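Local coordinates for protein probable TonB-dependent siderophore receptor PirA (Acinetobacter baumannii, PDB 5FR8) that probably takes part in the first step of iron uptake across the outer membrane by binding iron-chelating siderophores, possibly including ferric enterobactin, at residues W374-F379 with E409-S414; Y316-N321 with T344-T349; I223-A228 with L708-S713. All blocks are in the same frame, centred on the assembly; numbering follows the deposited sequence.

How the contacts relate
After the plug, the chain enters the barrel, and 223-228, in the loop between strands 201-212 and 232-247, opens contact 3. Its partner, 708-713, comes 480 residues later, between the last two barrel strands, so contacts 1 and 2 are both nested inside this span. They stand in series: contact 2 closes a 22-residue loop between strands 308-323 and 343-361; after a short turn into 365-380, contact 1 closes a 29-residue loop to 407-422. The two strand pairs are neighbours in the barrel wall, with centres about 13 Å apart, and D377 OD1 of contact 1 meets T349 OG1 of contact 2. Contact 3 ties two loops together about 41 Å, centre to centre, from contact 1.

Contact 1: W374-F379 with E409-S414; sequences WVEDRF and ESRIAS
S410 O is gripped twice from the opposite strand: D377 N donates a hydrogen bond of 2.8 Å, nearly straight (N-H...O angle 168°), and E376 CA, through its hydrogen, lies 3.2 Å from S410 O. Two residues along, at the next hydrogen-bonded pair, V375 and I412 exchange backbone bonds, I412 N reaching V375 O at 2.9 Å. On the face that holds these two residues, V375 CG1 lies between its own N and carbonyl carbon (chi1 63°) and packs 3.5 Å from I412 CB, the two side chains running side by side. D377 and S410 follow on the same face, CB against CB. D377 OD1 is bonded to T349 on the adjoining strand, while S410 OG has a weak bond to H438. The segments are antiparallel staves of the TonB-dependent receptor beta-barrel, and this face looks into the lumen, where D377 also touches N105 and I412 touches S148, both in the plug. The other face carries a row of larger groups. W374 CG is anti to the backbone N (chi1 164°); the far end of the indole, at CH2, lies 3.6 Å from R411 CD, near the guanidinium edge, and CE3 rests on A413 CB. R411 lies alongside E376, aliphatic stem against stem, CG to CG 3.7 Å. Its NH1 forms a salt bridge with E409 OE1 two residues back on its own strand. Such a charge beside E409 would be expected to temper the repulsion where OE1 comes within 3.6 Å of E376 OE2, a carboxylate that also meets R378 NE in a salt bridge.

Contact 2: Y316-N321 with T344-T349; sequences YDKTHN and TSRLET
Y316 and E348 are brought together by different first torsions: Y316 CG stands anti to its backbone N (chi1 172°), whereas E348 CG lies beside its own N and anti to the carbonyl carbon (chi1 -65°). The phenol hydroxyl, Y316 OH, then donates to E348 OE1 at 2.7 Å. The carboxylate oxygen sits at the ring edge, in the ring plane, but the hydroxyl meets it from above the carboxylate plane, and the two planes are almost perpendicular. E348 and K318, a non-hydrogen-bonded pair, run side by side with CG 4.1 Å from CG. Further along this face, H320 and R346 also point the same way: the imidazole lies against the arginine stem, NE2 3.5 Å from R346 CG, while T344 CG2 comes in at the ring edge, 3.7 Å from CD2. Under these side chains the backbones form three hydrogen-bonded pairs, D317 with T349, T319 with L347 and N321 with S345. Within them L347 N to T319 O is 2.7 Å and close to linear (N-H...O angle 174°). The side chains of these pairs project from the other face, their polar groups partnered outside the two segments. D317 OD2 forms a salt bridge with R294, and OD1 a hydrogen bond with S296. T319 OG1 bonds S106; N321 OD1 bonds R323 further along its own strand, and ND2 the backbone oxygen of S109; T349 OG1 bonds N105. With S106, S109 and N105 in the plug, this largely polar face turned to it, and Y316, E348 and R346 on the other side of the sheet, make a TonB-dependent receptor barrel wall.

Contact 3: I223-A228 with L708-S713; sequences IGSTAA and LRDSNS
The guanidinium of R709 has the methyl of A227 over one face, 3.5 Å above the plane and displaced toward the rim, and A228 O at its edge. Both segments are irregular loops of the TonB-dependent receptor barrel, on what is, as in other receptors of this family, probably the extracellular side; the contact joins the loop between strands 201-212 and 232-247 to the loop between the last two strands, 693-700 and 724-731. A228 O lies in the guanidinium plane and accepts from R709 NH1 at 2.9 Å; NH1 also forms a salt bridge with D268, so a backbone oxygen and a carboxylate share it. The arginine gets there as an extended rod, CG anti to the backbone N (chi1 -179°), and its stem as well as its head passes along A227 CB. Here S225 OG is the polar hub. It donates to R709 O at 2.7 Å and accepts from S711 N at the same length, while A227 N adds a weak bond, so this buried hydroxyl has one donated and two accepted bonds, the last of them weak. S711 belongs to a type I beta turn from D710 to S713, and its OG returns the link by accepting from T226 N at 3.1 Å (N-H...O angle 166°). T226 OG1 is bonded to the backbone oxygen of N272. At the other end of the contact, I223 CD1 comes to 3.5 Å from L708 CB, and close to L708 CD1 as well.

Contact 1: W374-F379 with E409-S414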
loop_
_atom_site.group_PDB
_atom_site.type_symbol
_atom_site.label_atom_id
_atom_site.label_comp_id
_atom_site.label_asym_id
_atom_site.label_seq_id
_atom_site.Cartn_x
_atom_site.Cartn_y
_atom_site.Cartn_z
ATOM N N TRP A 374 -6.319 10.462 -18.388
ATOM C CA TRP A 374 -5.806 11.774 -18.013
ATOM C C TRP A 374 -5.943 11.911 -16.525
ATOM O O TRP A 374 -7.032 11.667 -15.977
ATOM C CB TRP A 374 -6.608 12.915 -18.652
ATOM C CG TRP A 374 -6.354 14.255 -18.002
ATOM C CD1 TRP A 374 -7.019 14.802 -16.932
ATOM C CD2 TRP A 374 -5.354 15.209 -18.376
ATOM N NE1 TRP A 374 -6.490 16.041 -16.621
ATOM C CE2 TRP A 374 -5.467 16.310 -17.491
ATOM C CE3 TRP A 374 -4.371 15.243 -19.379
ATOM C CZ2 TRP A 374 -4.634 17.419 -17.576
ATOM C CZ3 TRP A 374 -3.546 16.358 -19.473
ATOM C CH2 TRP A 374 -3.678 17.424 -18.579
ATOM N N VAL A 375 -4.855 12.312 -15.876
ATOM C CA VAL A 375 -4.904 12.583 -14.445
ATOM C C VAL A 375 -4.133 13.854 -14.078
ATOM O O VAL A 375 -2.982 14.026 -14.484
ATOM C CB VAL A 375 -4.393 11.379 -13.616
ATOM C CG1 VAL A 375 -2.934 11.083 -13.900
ATOM C CG2 VAL A 375 -4.561 11.666 -12.136
ATOM N N GLU A 376 -4.772 14.738 -13.313
ATOM C CA GLU A 376 -4.087 15.894 -12.765
ATOM C C GLU A 376 -4.178 15.882 -11.248
ATOM O O GLU A 376 -5.247 15.628 -10.679
ATOM C CB GLU A 376 -4.685 17.169 -13.315
ATOM C CG GLU A 376 -4.044 18.461 -12.819
ATOM C CD GLU A 376 -4.643 19.696 -13.497
ATOM O OE1 GLU A 376 -5.004 19.582 -14.693
ATOM O OE2 GLU A 376 -4.763 20.775 -12.851
ATOM N N ASP A 377 -3.049 16.172 -10.609
ATOM C CA ASP A 377 -2.982 16.325 -9.156
ATOM C C ASP A 377 -2.634 17.770 -8.751
ATOM O O ASP A 377 -1.694 18.352 -9.316
ATOM C CB ASP A 377 -1.908 15.405 -8.575
ATOM C CG ASP A 377 -2.291 13.945 -8.622
ATOM O OD1 ASP A 377 -3.478 13.628 -8.476
ATOM O OD2 ASP A 377 -1.396 13.104 -8.788
ATOM N N ARG A 378 -3.382 18.339 -7.786
ATOM C CA ARG A 378 -2.958 19.601 -7.128
ATOM C C ARG A 378 -2.743 19.408 -5.634
ATOM O O ARG A 378 -3.554 18.800 -4.944
ATOM C CB ARG A 378 -3.953 20.724 -7.362
ATOM C CG ARG A 378 -4.242 20.960 -8.827
ATOM C CD ARG A 378 -4.131 22.432 -9.156
ATOM N NE ARG A 378 -5.124 22.811 -10.143
ATOM C CZ ARG A 378 -6.417 22.938 -9.869
ATOM N NH1 ARG A 378 -6.871 22.703 -8.640
ATOM N NH2 ARG A 378 -7.259 23.295 -10.828
ATOM N N PHE A 379 -1.634 19.929 -5.136
ATOM C CA PHE A 379 -1.239 19.690 -3.757
ATOM C C PHE A 379 -0.827 20.996 -3.100
ATOM O O PHE A 379 -0.018 21.725 -3.635
ATOM C CB PHE A 379 -0.066 18.716 -3.762
ATOM C CG PHE A 379 0.310 18.178 -2.403
ATOM C CD1 PHE A 379 -0.652 17.631 -1.564
ATOM C CD2 PHE A 379 1.638 18.158 -1.998
ATOM C CE1 PHE A 379 -0.301 17.102 -0.335
ATOM C CE2 PHE A 379 1.990 17.649 -0.758
ATOM C CZ PHE A 379 1.017 17.123 0.078
ATOM N N GLU A 409 1.994 20.788 -8.804
ATOM C CA GLU A 409 1.125 20.248 -9.877
ATOM C C GLU A 409 1.734 18.994 -10.462
ATOM O O GLU A 409 2.955 18.912 -10.588
ATOM C CB GLU A 409 0.959 21.243 -11.066
ATOM C CG GLU A 409 0.001 22.391 -10.817
ATOM C CD GLU A 409 -0.898 22.707 -12.012
ATOM O OE1 GLU A 409 -1.267 21.772 -12.754
ATOM O OE2 GLU A 409 -1.266 23.893 -12.206
ATOM N N SER A 410 0.882 18.062 -10.892
ATOM C CA SER A 410 1.315 16.870 -11.653
ATOM C C SER A 410 0.268 16.498 -12.691
ATOM O O SER A 410 -0.931 16.518 -12.412
ATOM C CB SER A 410 1.514 15.701 -10.709
ATOM O OG SER A 410 2.215 14.686 -11.336
ATOM N N ARG A 411 0.712 16.176 -13.900
ATOM C CA ARG A 411 -0.208 15.768 -14.950
ATOM C C ARG A 411 0.377 14.580 -15.707
ATOM O O ARG A 411 1.558 14.571 -16.082
ATOM C CB ARG A 411 -0.502 16.921 -15.899
ATOM C CG ARG A 411 -1.354 18.025 -15.287
ATOM C CD ARG A 411 -1.587 19.239 -16.202
ATOM N NE ARG A 411 -0.362 19.830 -16.744
ATOM C CZ ARG A 411 0.576 20.467 -16.035
ATOM N NH1 ARG A 411 0.483 20.605 -14.702
ATOM N NH2 ARG A 411 1.638 20.958 -16.674
ATOM N N ILE A 412 -0.459 13.565 -15.902
ATOM C CA ILE A 412 -0.095 12.402 -16.687
ATOM C C ILE A 412 -1.147 12.199 -17.734
ATOM O O ILE A 412 -2.325 12.087 -17.404
ATOM C CB ILE A 412 -0.041 11.105 -15.862
ATOM C CG1 ILE A 412 1.013 11.207 -14.750
ATOM C CG2 ILE A 412 0.297 9.935 -16.782
ATOM C CD1 ILE A 412 1.167 9.960 -13.914
ATOM N N ALA A 413 -0.717 12.167 -18.988
ATOM C CA ALA A 413 -1.588 11.818 -20.071
ATOM C C ALA A 413 -1.111 10.502 -20.663
ATOM O O ALA A 413 0.090 10.320 -20.901
ATOM C CB ALA A 413 -1.570 12.902 -21.116
ATOM N N SER A 414 -2.051 9.581 -20.882
ATOM C CA SER A 414 -1.718 8.206 -21.242
ATOM C C SER A 414 -2.644 7.678 -22.312
ATOM O O SER A 414 -3.806 8.034 -22.366
ATOM C CB SER A 414 -1.837 7.299 -20.010
ATOM O OG SER A 414 -1.262 7.905 -18.860
#

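Contact 2: Y316-N321 with T344-T349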
loop_
_atom_site.group_PDB
_atom_site.type_symbol
_atom_site.label_atom_id
_atom_site.label_comp_id
_atom_site.label_asym_id
_atom_site.label_seq_id
_atom_site.Cartn_x
_atom_site.Cartn_y
_atom_site.Cartn_z
ATOM N N TYR A 316 -13.034 12.469 -9.170
ATOM C CA TYR A 316 -12.439 13.595 -8.435
ATOM C C TYR A 316 -12.247 13.139 -6.977
ATOM O O TYR A 316 -13.175 12.638 -6.338
ATOM C CB TYR A 316 -13.358 14.833 -8.535
ATOM C CG TYR A 316 -12.951 16.005 -7.676
ATOM C CD1 TYR A 316 -11.786 16.706 -7.935
ATOM C CD2 TYR A 316 -13.746 16.416 -6.607
ATOM C CE1 TYR A 316 -11.400 17.768 -7.136
ATOM C CE2 TYR A 316 -13.374 17.477 -5.811
ATOM C CZ TYR A 316 -12.198 18.145 -6.079
ATOM O OH TYR A 316 -11.808 19.203 -5.276
ATOM N N ASP A 317 -11.023 13.268 -6.478
ATOM C CA ASP A 317 -10.677 12.857 -5.108
ATOM C C ASP A 317 -10.076 14.011 -4.343
ATOM O O ASP A 317 -9.232 14.741 -4.856
ATOM C CB ASP A 317 -9.677 11.706 -5.119
ATOM C CG ASP A 317 -10.345 10.360 -5.316
ATOM O OD1 ASP A 317 -11.385 10.305 -6.014
ATOM O OD2 ASP A 317 -9.834 9.358 -4.778
ATOM N N LYS A 318 -10.523 14.178 -3.106
ATOM C CA LYS A 318 -10.055 15.268 -2.241
ATOM C C LYS A 318 -9.565 14.708 -0.889
ATOM O O LYS A 318 -10.324 14.102 -0.130
ATOM C CB LYS A 318 -11.182 16.282 -2.025
ATOM C CG LYS A 318 -10.695 17.681 -1.689
ATOM C CD LYS A 318 -11.838 18.645 -1.420
ATOM C CE LYS A 318 -11.295 20.027 -1.078
ATOM N NZ LYS A 318 -12.385 21.015 -0.854
ATOM N N THR A 319 -8.297 14.923 -0.590
ATOM C CA THR A 319 -7.744 14.395 0.612
ATOM C C THR A 319 -7.128 15.489 1.416
ATOM O O THR A 319 -6.378 16.294 0.871
ATOM C CB THR A 319 -6.656 13.392 0.301
ATOM O OG1 THR A 319 -7.221 12.294 -0.415
ATOM C CG2 THR A 319 -6.081 12.870 1.545
ATOM N N HIS A 320 -7.478 15.539 2.706
ATOM C CA HIS A 320 -6.829 16.434 3.670
ATOM C C HIS A 320 -6.047 15.625 4.674
ATOM O O HIS A 320 -6.499 14.567 5.114
ATOM C CB HIS A 320 -7.845 17.284 4.438
ATOM C CG HIS A 320 -8.502 18.327 3.606
ATOM N ND1 HIS A 320 -9.722 18.134 3.003
ATOM C CD2 HIS A 320 -8.104 19.572 3.262
ATOM C CE1 HIS A 320 -10.052 19.221 2.329
ATOM N NE2 HIS A 320 -9.088 20.109 2.473
ATOM N N ASN A 321 -4.886 16.154 5.045
ATOM C CA ASN A 321 -3.986 15.557 6.016
ATOM C C ASN A 321 -3.768 16.542 7.126
ATOM O O ASN A 321 -2.992 17.474 6.959
ATOM C CB ASN A 321 -2.655 15.273 5.308
ATOM C CG ASN A 321 -1.554 14.776 6.240
ATOM O OD1 ASN A 321 -1.778 14.463 7.388
ATOM N ND2 ASN A 321 -0.363 14.685 5.717
ATOM N N THR A 344 -2.772 21.682 7.900
ATOM C CA THR A 344 -3.453 20.776 6.995
ATOM C C THR A 344 -2.803 20.809 5.606
ATOM O O THR A 344 -2.379 21.864 5.106
ATOM C CB THR A 344 -4.930 21.158 6.843
ATOM O OG1 THR A 344 -5.590 21.035 8.106
ATOM C CG2 THR A 344 -5.605 20.256 5.844
ATOM N N SER A 345 -2.719 19.633 4.984
ATOM C CA SER A 345 -2.298 19.532 3.605
ATOM C C SER A 345 -3.463 19.094 2.775
ATOM O O SER A 345 -4.342 18.374 3.240
ATOM C CB SER A 345 -1.162 18.570 3.487
ATOM O OG SER A 345 0.021 19.312 3.680
ATOM N N ARG A 346 -3.483 19.550 1.535
ATOM C CA ARG A 346 -4.662 19.354 0.706
ATOM C C ARG A 346 -4.265 18.749 -0.643
ATOM O O ARG A 346 -3.485 19.344 -1.365
ATOM C CB ARG A 346 -5.415 20.695 0.545
ATOM C CG ARG A 346 -6.793 20.541 -0.095
ATOM C CD ARG A 346 -7.530 21.837 -0.454
ATOM N NE ARG A 346 -6.663 22.888 -0.986
ATOM C CZ ARG A 346 -6.109 22.892 -2.205
ATOM N NH1 ARG A 346 -6.307 21.904 -3.082
ATOM N NH2 ARG A 346 -5.329 23.906 -2.550
ATOM N N LEU A 347 -4.795 17.571 -0.975
ATOM C CA LEU A 347 -4.477 16.912 -2.249
ATOM C C LEU A 347 -5.715 16.596 -3.069
ATOM O O LEU A 347 -6.579 15.809 -2.667
ATOM C CB LEU A 347 -3.753 15.607 -2.017
ATOM C CG LEU A 347 -3.361 14.789 -3.266
ATOM C CD1 LEU A 347 -2.500 15.587 -4.231
ATOM C CD2 LEU A 347 -2.638 13.543 -2.823
ATOM N N GLU A 348 -5.788 17.215 -4.233
ATOM C CA GLU A 348 -6.911 17.031 -5.112
ATOM C C GLU A 348 -6.417 16.295 -6.328
ATOM O O GLU A 348 -5.364 16.650 -6.897
ATOM C CB GLU A 348 -7.491 18.357 -5.573
ATOM C CG GLU A 348 -8.102 19.182 -4.492
ATOM C CD GLU A 348 -8.595 20.527 -5.013
ATOM O OE1 GLU A 348 -9.514 20.542 -5.852
ATOM O OE2 GLU A 348 -8.051 21.562 -4.571
ATOM N N THR A 349 -7.201 15.300 -6.730
ATOM C CA THR A 349 -6.953 14.581 -7.938
ATOM C C THR A 349 -8.216 14.580 -8.837
ATOM O O THR A 349 -9.329 14.230 -8.419
ATOM C CB THR A 349 -6.550 13.151 -7.611
ATOM O OG1 THR A 349 -5.351 13.151 -6.802
ATOM C CG2 THR A 349 -6.336 12.361 -8.887
#

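Contact 3: I223-A228 with L708-S713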
loop_
_atom_site.group_PDB
_atom_site.type_symbol
_atom_site.label_atom_id
_atom_site.label_comp_id
_atom_site.label_asym_id
_atom_site.label_seq_id
_atom_site.Cartn_x
_atom_site.Cartn_y
_atom_site.Cartn_z
ATOM N N ILE A 223 11.784 -4.810 27.341
ATOM C CA ILE A 223 13.036 -5.226 26.684
ATOM C C ILE A 223 13.917 -4.023 26.396
ATOM O O ILE A 223 14.685 -4.039 25.436
ATOM C CB ILE A 223 12.808 -5.914 25.321
ATOM C CG1 ILE A 223 11.643 -6.902 25.366
ATOM C CG2 ILE A 223 14.069 -6.649 24.861
ATOM C CD1 ILE A 223 11.116 -7.207 23.976
ATOM N N GLY A 224 13.792 -2.975 27.212
ATOM C CA GLY A 224 14.674 -1.803 27.118
ATOM C C GLY A 224 14.379 -0.888 25.947
ATOM O O GLY A 224 15.237 -0.109 25.537
ATOM N N SER A 225 13.163 -0.967 25.407
ATOM C CA SER A 225 12.830 -0.314 24.143
ATOM C C SER A 225 11.897 0.879 24.349
ATOM O O SER A 225 10.945 0.832 25.150
ATOM C CB SER A 225 12.201 -1.313 23.146
ATOM O OG SER A 225 11.846 -0.684 21.910
ATOM N N THR A 226 12.185 1.937 23.590
ATOM C CA THR A 226 11.443 3.182 23.648
ATOM C C THR A 226 10.519 3.367 22.446
ATOM O O THR A 226 9.862 4.399 22.314
ATOM C CB THR A 226 12.416 4.357 23.663
ATOM O OG1 THR A 226 13.387 4.153 22.624
ATOM C CG2 THR A 226 13.108 4.463 25.030
ATOM N N ALA A 227 10.472 2.365 21.575
ATOM C CA ALA A 227 9.621 2.453 20.404
ATOM C C ALA A 227 8.182 2.274 20.803
ATOM O O ALA A 227 7.882 1.504 21.706
ATOM C CB ALA A 227 10.000 1.417 19.372
ATOM N N ALA A 228 7.297 2.992 20.123
ATOM C CA ALA A 228 5.884 2.901 20.396
ATOM C C ALA A 228 5.274 1.647 19.792
ATOM O O ALA A 228 5.781 1.100 18.808
ATOM C CB ALA A 228 5.189 4.119 19.840
ATOM N N LEU A 708 7.720 -7.963 20.720
ATOM C CA LEU A 708 7.711 -6.525 21.010
ATOM C C LEU A 708 8.728 -5.761 20.181
ATOM O O LEU A 708 9.774 -6.281 19.826
ATOM C CB LEU A 708 8.046 -6.283 22.466
ATOM C CG LEU A 708 7.228 -7.088 23.472
ATOM C CD1 LEU A 708 7.662 -6.748 24.879
ATOM C CD2 LEU A 708 5.742 -6.819 23.278
ATOM N N ARG A 709 8.397 -4.525 19.841
ATOM C CA ARG A 709 9.226 -3.733 18.942
ATOM C C ARG A 709 10.421 -3.165 19.675
ATOM O O ARG A 709 10.276 -2.495 20.702
ATOM C CB ARG A 709 8.421 -2.603 18.315
ATOM C CG ARG A 709 9.199 -1.743 17.336
ATOM C CD ARG A 709 8.253 -0.712 16.773
ATOM N NE ARG A 709 8.891 0.313 15.949
ATOM C CZ ARG A 709 8.452 1.566 15.866
ATOM N NH1 ARG A 709 7.391 1.959 16.585
ATOM N NH2 ARG A 709 9.085 2.426 15.071
ATOM N N ASP A 710 11.596 -3.448 19.125
ATOM C CA ASP A 710 12.860 -3.105 19.747
ATOM C C ASP A 710 13.381 -1.864 19.067
ATOM O O ASP A 710 13.641 -1.884 17.870
ATOM C CB ASP A 710 13.831 -4.262 19.541
ATOM C CG ASP A 710 15.075 -4.160 20.385
ATOM O OD1 ASP A 710 15.432 -3.039 20.779
ATOM O OD2 ASP A 710 15.706 -5.220 20.639
ATOM N N SER A 711 13.517 -0.786 19.832
ATOM C CA SER A 711 14.163 0.416 19.331
ATOM C C SER A 711 15.658 0.232 19.125
ATOM O O SER A 711 16.240 0.860 18.243
ATOM C CB SER A 711 13.932 1.579 20.273
ATOM O OG SER A 711 14.412 1.243 21.555
ATOM N N ASN A 712 16.287 -0.623 19.924
ATOM C CA ASN A 712 17.725 -0.893 19.754
ATOM C C ASN A 712 18.093 -1.925 18.662
ATOM O O ASN A 712 19.191 -2.452 18.663
ATOM C CB ASN A 712 18.321 -1.332 21.077
ATOM C CG ASN A 712 18.137 -0.297 22.158
ATOM O OD1 ASN A 712 17.570 -0.580 23.221
ATOM N ND2 ASN A 712 18.617 0.916 21.898
ATOM N N SER A 713 17.182 -2.206 17.739
ATOM C CA SER A 713 17.466 -3.137 16.660
ATOM C C SER A 713 16.988 -2.548 15.361
ATOM O O SER A 713 16.164 -1.644 15.361
ATOM C CB SER A 713 16.734 -4.461 16.873
ATOM O OG SER A 713 16.416 -5.058 15.621
#